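Local coordinates for lipolytic protein G-D-S-L family (Veillonella parvula DSM 2008, PDB 4RW0) that probably hydrolyses ester bonds as a GDSL-type lipase/acylhydrolase of unknown substrate, at residues S85-I96 and V123-Y134. Residues are numbered along the deposited sequence; the frame is centred on the assembly and turned at random.
Sequences STYVYKTLVKAI and VVREVNEQLKAY
Ser-85 and Val-127 interlock where two neighbouring helices of the alpha/beta SGNH hydrolase fold pack: helix 85-100, before strand 104-108, and helix 120-138, after that strand. The segment axes run in roughly the same direction, cross at -37° and come within 9.0 Å. Ser-85 is a knob among Val-123, Glu-126, Val-127 and Gln-130. Val-127 in turn fits among Ser-85, Val-88, Tyr-89 and Leu-92. Ser-85 OG donates to Glu-126 OE1 at 2.8 Å, on the anti lone pair of that oxygen. Water 1 joins Ser-85 N to the same OE1. Water 2 donates to Ser-85 OG and accepts from Gln-130 NE2.

The Tyr-89 ring swings across the interface with CG anti to the backbone N (chi1 169°). Gln-130 CB lies over one ring face, 3.8 Å from the centroid, in a CH-pi contact. Val-93 CG2, from the same helix as Tyr-89, lies over the opposite face, toward the ring's margin, while Leu-131 CD2 sits at the ring edge. Tyr-89 OH reaches Tyr-134 CD2 at 3.5 Å, and water 3 links this hydroxyl to Gln-130 O. With an alanine in place of Tyr-89, Gln-130 CB would probably lose the ring it lies over, and water 3 its hydroxyl partner. Val-93 CG2 also lies over a face of the Tyr-134 ring. Deeper in, Leu-92 CD1 meets Leu-131 CD1 at 4.0 Å, and Leu-92 also touches Val-48 and Met-51 of helix 48-59.

Buried Val-88, Leu-92, Val-127 and Leu-131 thus give apolar packing, while a direct bond and water bridges tie the helices at the Ser-85 end, and a further water does so at Tyr-89 OH.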
ATOM      1  N   SER A  85      -3.068   3.777  16.660  1.00 29.01           N
ATOM      2  CA  SER A  85      -3.630   4.285  15.438  1.00 32.45           C
ATOM      3  C   SER A  85      -3.380   5.753  15.238  1.00 35.04           C
ATOM      4  O   SER A  85      -3.308   6.234  14.104  1.00 33.72           O
ATOM      5  CB  SER A  85      -5.149   4.082  15.402  1.00 35.05           C
ATOM      6  OG  SER A  85      -5.755   4.679  16.521  1.00 41.60           O
ATOM      7  N   THR A  86      -3.274   6.485  16.336  1.00 34.26           N
ATOM      8  CA  THR A  86      -2.962   7.911  16.212  1.00 34.99           C
ATOM      9  C   THR A  86      -1.530   8.144  15.667  1.00 29.42           C
ATOM     10  O   THR A  86      -1.340   8.946  14.747  1.00 32.56           O
ATOM     11  CB  THR A  86      -3.196   8.646  17.557  1.00 37.98           C
ATOM     12  OG1 THR A  86      -4.601   8.533  17.876  1.00 36.75           O
ATOM     13  CG2 THR A  86      -2.815  10.111  17.388  1.00 41.90           C
ATOM     14  N   TYR A  87      -0.557   7.424  16.204  1.00 31.09           N
ATOM     15  CA  TYR A  87       0.804   7.535  15.729  1.00 30.06           C
ATOM     16  C   TYR A  87       0.888   7.134  14.219  1.00 32.96           C
ATOM     17  O   TYR A  87       1.478   7.857  13.366  1.00 27.34           O
ATOM     18  CB  TYR A  87       1.755   6.694  16.569  1.00 28.49           C
ATOM     19  CG  TYR A  87       3.105   6.634  15.903  1.00 30.55           C
ATOM     20  CD1 TYR A  87       3.993   7.735  15.955  1.00 31.20           C
ATOM     21  CD2 TYR A  87       3.481   5.532  15.139  1.00 31.18           C
ATOM     22  CE1 TYR A  87       5.216   7.705  15.300  1.00 31.18           C
ATOM     23  CE2 TYR A  87       4.699   5.489  14.479  1.00 28.17           C
ATOM     24  CZ  TYR A  87       5.574   6.564  14.557  1.00 31.89           C
ATOM     25  OH  TYR A  87       6.772   6.554  13.830  1.00 30.62           O
ATOM     26  N   VAL A  88       0.292   5.975  13.901  1.00 30.53           N
ATOM     27  CA  VAL A  88       0.364   5.415  12.546  1.00 28.41           C
ATOM     28  C   VAL A  88      -0.270   6.324  11.555  1.00 28.58           C
ATOM     29  O   VAL A  88       0.357   6.705  10.532  1.00 24.87           O
ATOM     30  CB  VAL A  88      -0.179   3.966  12.505  1.00 27.71           C
ATOM     31  CG1 VAL A  88      -0.171   3.446  11.077  1.00 28.71           C
ATOM     32  CG2 VAL A  88       0.725   3.107  13.327  1.00 28.79           C
ATOM     33  N   TYR A  89      -1.491   6.789  11.880  1.00 27.81           N
ATOM     34  CA  TYR A  89      -2.174   7.717  11.009  1.00 29.00           C
ATOM     35  C   TYR A  89      -1.433   9.036  10.789  1.00 27.81           C
ATOM     36  O   TYR A  89      -1.304   9.490   9.651  1.00 27.91           O
ATOM     37  CB  TYR A  89      -3.638   7.968  11.462  1.00 31.48           C
ATOM     38  CG  TYR A  89      -4.329   9.117  10.745  1.00 31.90           C
ATOM     39  CD1 TYR A  89      -4.766   8.986   9.454  1.00 30.61           C
ATOM     40  CD2 TYR A  89      -4.584  10.330  11.403  1.00 36.15           C
ATOM     41  CE1 TYR A  89      -5.358  10.012   8.801  1.00 33.98           C
ATOM     42  CE2 TYR A  89      -5.188  11.372  10.748  1.00 32.31           C
ATOM     43  CZ  TYR A  89      -5.559  11.202   9.465  1.00 37.21           C
ATOM     44  OH  TYR A  89      -6.163  12.194   8.782  1.00 37.76           O
ATOM     45  N   LYS A  90      -0.950   9.631  11.862  1.00 32.18           N
ATOM     46  CA  LYS A  90      -0.257  10.928  11.776  1.00 37.16           C
ATOM     47  C   LYS A  90       0.991  10.834  10.918  1.00 30.49           C
ATOM     48  O   LYS A  90       1.305  11.755  10.122  1.00 28.44           O
ATOM     49  CB  LYS A  90       0.191  11.416  13.177  1.00 45.22           C
ATOM     50  CG  LYS A  90      -0.705  12.438  13.873  1.00 61.84           C
ATOM     51  CD  LYS A  90      -2.175  12.430  13.426  1.00 72.88           C
ATOM     52  CE  LYS A  90      -3.152  12.787  14.560  1.00 84.81           C
ATOM     53  NZ  LYS A  90      -2.624  13.802  15.531  1.00 83.06           N
ATOM     54  N   THR A  91       1.724   9.730  11.084  1.00 28.18           N
ATOM     55  CA  THR A  91       2.982   9.580  10.365  1.00 25.56           C
ATOM     56  C   THR A  91       2.675   9.332   8.885  1.00 27.06           C
ATOM     57  O   THR A  91       3.395   9.849   8.011  1.00 25.11           O
ATOM     58  CB  THR A  91       3.786   8.498  11.010  1.00 28.21           C
ATOM     59  OG1 THR A  91       3.816   8.704  12.428  1.00 29.31           O
ATOM     60  CG2 THR A  91       5.118   8.396  10.424  1.00 26.97           C
ATOM     61  N   LEU A  92       1.619   8.553   8.570  1.00 25.89           N
ATOM     62  CA  LEU A  92       1.197   8.383   7.171  1.00 23.13           C
ATOM     63  C   LEU A  92       0.797   9.682   6.508  1.00 24.39           C
ATOM     64  O   LEU A  92       1.177   9.977   5.379  1.00 23.83           O
ATOM     65  CB  LEU A  92       0.038   7.394   7.112  1.00 26.58           C
ATOM     66  CG  LEU A  92       0.494   5.915   7.251  1.00 27.15           C
ATOM     67  CD1 LEU A  92      -0.731   5.023   7.415  1.00 29.09           C
ATOM     68  CD2 LEU A  92       1.294   5.474   6.007  1.00 26.87           C
ATOM     69  N   VAL A  93       0.060  10.534   7.222  1.00 23.59           N
ATOM     70  CA  VAL A  93      -0.232  11.858   6.672  1.00 23.52           C
ATOM     71  C   VAL A  93       1.011  12.671   6.294  1.00 23.52           C
ATOM     72  O   VAL A  93       1.062  13.277   5.205  1.00 24.72           O
ATOM     73  CB  VAL A  93      -1.118  12.677   7.663  1.00 27.04           C
ATOM     74  CG1 VAL A  93      -1.214  14.089   7.187  1.00 28.27           C
ATOM     75  CG2 VAL A  93      -2.496  12.044   7.793  1.00 29.63           C
ATOM     76  N   LYS A  94       2.044  12.614   7.125  1.00 27.11           N
ATOM     77  CA  LYS A  94       3.328  13.237   6.813  1.00 30.33           C
ATOM     78  C   LYS A  94       3.928  12.692   5.533  1.00 26.67           C
ATOM     79  O   LYS A  94       4.337  13.414   4.632  1.00 27.94           O
ATOM     80  CB  LYS A  94       4.289  12.988   7.960  1.00 33.16           C
ATOM     81  CG  LYS A  94       4.152  14.070   9.003  1.00 45.85           C
ATOM     82  CD  LYS A  94       4.658  13.684  10.403  1.00 57.42           C
ATOM     83  CE  LYS A  94       6.124  13.282  10.495  1.00 63.86           C
ATOM     84  NZ  LYS A  94       6.506  13.027  11.918  1.00 68.06           N
ATOM     85  N   ALA A  95       3.857  11.389   5.397  1.00 24.97           N
ATOM     86  CA  ALA A  95       4.305  10.761   4.151  1.00 22.40           C
ATOM     87  C   ALA A  95       3.515  11.231   2.952  1.00 22.10           C
ATOM     88  O   ALA A  95       4.112  11.518   1.891  1.00 25.13           O
ATOM     89  CB  ALA A  95       4.255   9.255   4.300  1.00 22.95           C
ATOM     90  N   ILE A  96       2.195  11.353   3.122  1.00 23.02           N
ATOM     91  CA  ILE A  96       1.327  11.740   2.043  1.00 23.05           C
ATOM     92  C   ILE A  96       1.587  13.178   1.624  1.00 25.50           C
ATOM     93  O   ILE A  96       1.630  13.499   0.425  1.00 25.65           O
ATOM     94  CB  ILE A  96      -0.165  11.550   2.443  1.00 25.80           C
ATOM     95  CG1 ILE A  96      -0.536  10.070   2.635  1.00 26.77           C
ATOM     96  CG2 ILE A  96      -1.094  12.216   1.448  1.00 25.27           C
ATOM     97  CD1 ILE A  96      -1.812   9.841   3.440  1.00 28.12           C
ATOM     98  N   VAL A 123      -6.699  -1.779  15.487  1.00 28.73           N
ATOM     99  CA  VAL A 123      -5.845  -0.594  15.234  1.00 29.36           C
ATOM    100  C   VAL A 123      -5.760  -0.331  13.718  1.00 28.42           C
ATOM    101  O   VAL A 123      -5.957   0.808  13.223  1.00 30.63           O
ATOM    102  CB  VAL A 123      -4.452  -0.798  15.800  1.00 28.40           C
ATOM    103  CG1 VAL A 123      -3.634   0.467  15.623  1.00 30.52           C
ATOM    104  CG2 VAL A 123      -4.492  -1.181  17.276  1.00 31.78           C
ATOM    105  N   VAL A 124      -5.594  -1.426  12.951  1.00 30.51           N
ATOM    106  CA  VAL A 124      -5.539  -1.353  11.478  1.00 26.60           C
ATOM    107  C   VAL A 124      -6.821  -0.730  10.942  1.00 26.37           C
ATOM    108  O   VAL A 124      -6.831   0.165  10.097  1.00 25.33           O
ATOM    109  CB  VAL A 124      -5.345  -2.784  10.824  1.00 28.47           C
ATOM    110  CG1 VAL A 124      -5.522  -2.731   9.324  1.00 30.11           C
ATOM    111  CG2 VAL A 124      -3.981  -3.324  11.095  1.00 28.89           C
ATOM    112  N   ARG A 125      -7.940  -1.199  11.474  1.00 29.04           N
ATOM    113  CA  ARG A 125      -9.206  -0.681  11.046  1.00 29.88           C
ATOM    114  C   ARG A 125      -9.373   0.777  11.343  1.00 26.54           C
ATOM    115  O   ARG A 125      -9.947   1.477  10.508  1.00 27.87           O
ATOM    116  CB  ARG A 125     -10.380  -1.501  11.629  1.00 31.72           C
ATOM    117  CG  ARG A 125     -10.442  -2.884  10.962  1.00 36.16           C
ATOM    118  CD  ARG A 125     -11.316  -3.897  11.651  1.00 41.03           C
ATOM    119  NE  ARG A 125     -12.627  -3.354  11.860  1.00 44.41           N
ATOM    120  CZ  ARG A 125     -13.511  -3.839  12.743  1.00 60.76           C
ATOM    121  NH1 ARG A 125     -13.259  -4.945  13.488  1.00 55.70           N
ATOM    122  NH2 ARG A 125     -14.674  -3.208  12.877  1.00 63.27           N
ATOM    123  N   GLU A 126      -8.929   1.208  12.508  1.00 30.93           N
ATOM    124  CA  GLU A 126      -9.011   2.642  12.914  1.00 34.14           C
ATOM    125  C   GLU A 126      -8.161   3.496  12.009  1.00 30.80           C
ATOM    126  O   GLU A 126      -8.597   4.533  11.555  1.00 32.04           O
ATOM    127  CB  GLU A 126      -8.507   2.847  14.370  1.00 40.89           C
ATOM    128  CG  GLU A 126      -9.400   2.320  15.496  1.00 54.15           C
ATOM    129  CD  GLU A 126      -8.728   2.208  16.886  1.00 63.02           C
ATOM    130  OE1 GLU A 126      -7.624   2.751  17.124  1.00 60.37           O
ATOM    131  OE2 GLU A 126      -9.322   1.544  17.760  1.00 72.93           O
ATOM    132  N   VAL A 127      -6.933   3.045  11.701  1.00 30.69           N
ATOM    133  CA  VAL A 127      -6.067   3.765  10.745  1.00 25.20           C
ATOM    134  C   VAL A 127      -6.788   3.872   9.440  1.00 25.82           C
ATOM    135  O   VAL A 127      -6.878   4.958   8.871  1.00 27.73           O
ATOM    136  CB  VAL A 127      -4.685   3.048  10.562  1.00 26.73           C
ATOM    137  CG1 VAL A 127      -3.899   3.594   9.404  1.00 27.63           C
ATOM    138  CG2 VAL A 127      -3.888   3.139  11.824  1.00 28.66           C
ATOM    139  N   ASN A 128      -7.353   2.761   8.940  1.00 25.40           N
ATOM    140  CA  ASN A 128      -7.900   2.806   7.605  1.00 26.90           C
ATOM    141  C   ASN A 128      -9.134   3.700   7.503  1.00 26.92           C
ATOM    142  O   ASN A 128      -9.335   4.370   6.492  1.00 27.74           O
ATOM    143  CB  ASN A 128      -8.216   1.404   7.047  1.00 26.69           C
ATOM    144  CG  ASN A 128      -6.988   0.601   6.691  1.00 26.18           C
ATOM    145  OD1 ASN A 128      -5.902   1.139   6.560  1.00 26.91           O
ATOM    146  ND2 ASN A 128      -7.167  -0.722   6.564  1.00 26.94           N
ATOM    147  N   GLU A 129      -9.985   3.707   8.521  1.00 28.30           N
ATOM    148  CA  GLU A 129     -11.113   4.688   8.545  1.00 29.71           C
ATOM    149  C   GLU A 129     -10.666   6.138   8.473  1.00 27.70           C
ATOM    150  O   GLU A 129     -11.212   6.944   7.704  1.00 27.94           O
ATOM    151  CB  GLU A 129     -12.014   4.505   9.816  1.00 35.55           C
ATOM    152  CG  GLU A 129     -12.873   3.247   9.752  1.00 43.05           C
ATOM    153  CD  GLU A 129     -13.628   3.074   8.411  1.00 54.75           C
ATOM    154  OE1 GLU A 129     -13.370   2.027   7.732  1.00 56.84           O
ATOM    155  OE2 GLU A 129     -14.436   3.984   8.009  1.00 56.68           O
ATOM    156  N   GLN A 130      -9.628   6.471   9.205  1.00 31.57           N
ATOM    157  CA  GLN A 130      -9.115   7.838   9.152  1.00 31.59           C
ATOM    158  C   GLN A 130      -8.485   8.170   7.829  1.00 31.61           C
ATOM    159  O   GLN A 130      -8.584   9.300   7.350  1.00 30.15           O
ATOM    160  CB  GLN A 130      -8.163   8.084  10.295  1.00 34.65           C
ATOM    161  CG  GLN A 130      -8.817   8.023  11.670  1.00 38.19           C
ATOM    162  CD  GLN A 130      -7.818   8.138  12.799  1.00 42.24           C
ATOM    163  OE1 GLN A 130      -7.306   9.208  13.088  1.00 43.19           O
ATOM    164  NE2 GLN A 130      -7.528   7.028  13.438  1.00 50.15           N
ATOM    165  N   LEU A 131      -7.855   7.182   7.178  1.00 33.46           N
ATOM    166  CA  LEU A 131      -7.269   7.429   5.867  1.00 28.12           C
ATOM    167  C   LEU A 131      -8.353   7.678   4.852  1.00 27.00           C
ATOM    168  O   LEU A 131      -8.239   8.540   3.966  1.00 28.92           O
ATOM    169  CB  LEU A 131      -6.399   6.205   5.410  1.00 27.40           C
ATOM    170  CG  LEU A 131      -5.057   6.027   6.118  1.00 26.49           C
ATOM    171  CD1 LEU A 131      -4.372   4.701   5.694  1.00 27.72           C
ATOM    172  CD2 LEU A 131      -4.153   7.234   5.789  1.00 27.37           C
ATOM    173  N   LYS A 132      -9.412   6.881   4.903  1.00 28.58           N
ATOM    174  CA  LYS A 132     -10.500   7.108   3.937  1.00 30.69           C
ATOM    175  C   LYS A 132     -11.080   8.530   4.111  1.00 30.63           C
ATOM    176  O   LYS A 132     -11.414   9.180   3.129  1.00 32.81           O
ATOM    177  CB  LYS A 132     -11.650   6.123   4.087  1.00 30.29           C
ATOM    178  CG  LYS A 132     -11.304   4.710   3.788  1.00 33.12           C
ATOM    179  CD  LYS A 132     -12.533   3.834   3.857  1.00 40.20           C
ATOM    180  CE  LYS A 132     -12.321   2.673   4.778  1.00 49.20           C
ATOM    181  NZ  LYS A 132     -13.329   1.624   4.484  1.00 58.76           N
ATOM    182  N   ALA A 133     -11.168   8.977   5.341  1.00 35.90           N
ATOM    183  CA  ALA A 133     -11.717  10.331   5.635  1.00 39.70           C
ATOM    184  C   ALA A 133     -10.784  11.410   5.115  1.00 37.05           C
ATOM    185  O   ALA A 133     -11.211  12.340   4.427  1.00 36.33           O
ATOM    186  CB  ALA A 133     -11.943  10.484   7.114  1.00 39.59           C
ATOM    187  N   TYR A 134      -9.493  11.244   5.355  1.00 34.33           N
ATOM    188  CA  TYR A 134      -8.492  12.177   4.798  1.00 31.44           C
ATOM    189  C   TYR A 134      -8.537  12.224   3.269  1.00 34.07           C
ATOM    190  O   TYR A 134      -8.450  13.290   2.668  1.00 35.79           O
ATOM    191  CB  TYR A 134      -7.080  11.794   5.352  1.00 34.86           C
ATOM    192  CG  TYR A 134      -5.949  12.703   4.919  1.00 37.26           C
ATOM    193  CD1 TYR A 134      -5.331  12.541   3.699  1.00 32.83           C
ATOM    194  CD2 TYR A 134      -5.535  13.746   5.729  1.00 33.44           C
ATOM    195  CE1 TYR A 134      -4.317  13.389   3.296  1.00 37.84           C
ATOM    196  CE2 TYR A 134      -4.560  14.627   5.323  1.00 36.12           C
ATOM    197  CZ  TYR A 134      -3.929  14.443   4.125  1.00 38.96           C
ATOM    198  OH  TYR A 134      -2.935  15.309   3.770  1.00 39.17           O
TER
HETATM  199  O   HOH W   1      -5.020   2.449  18.531  1.00 39.15           O
HETATM  200  O   HOH W   2      -6.187   7.137  15.918  1.00 46.18           O
HETATM  201  O   HOH W   3      -8.879  11.336   8.889  1.00 44.28           O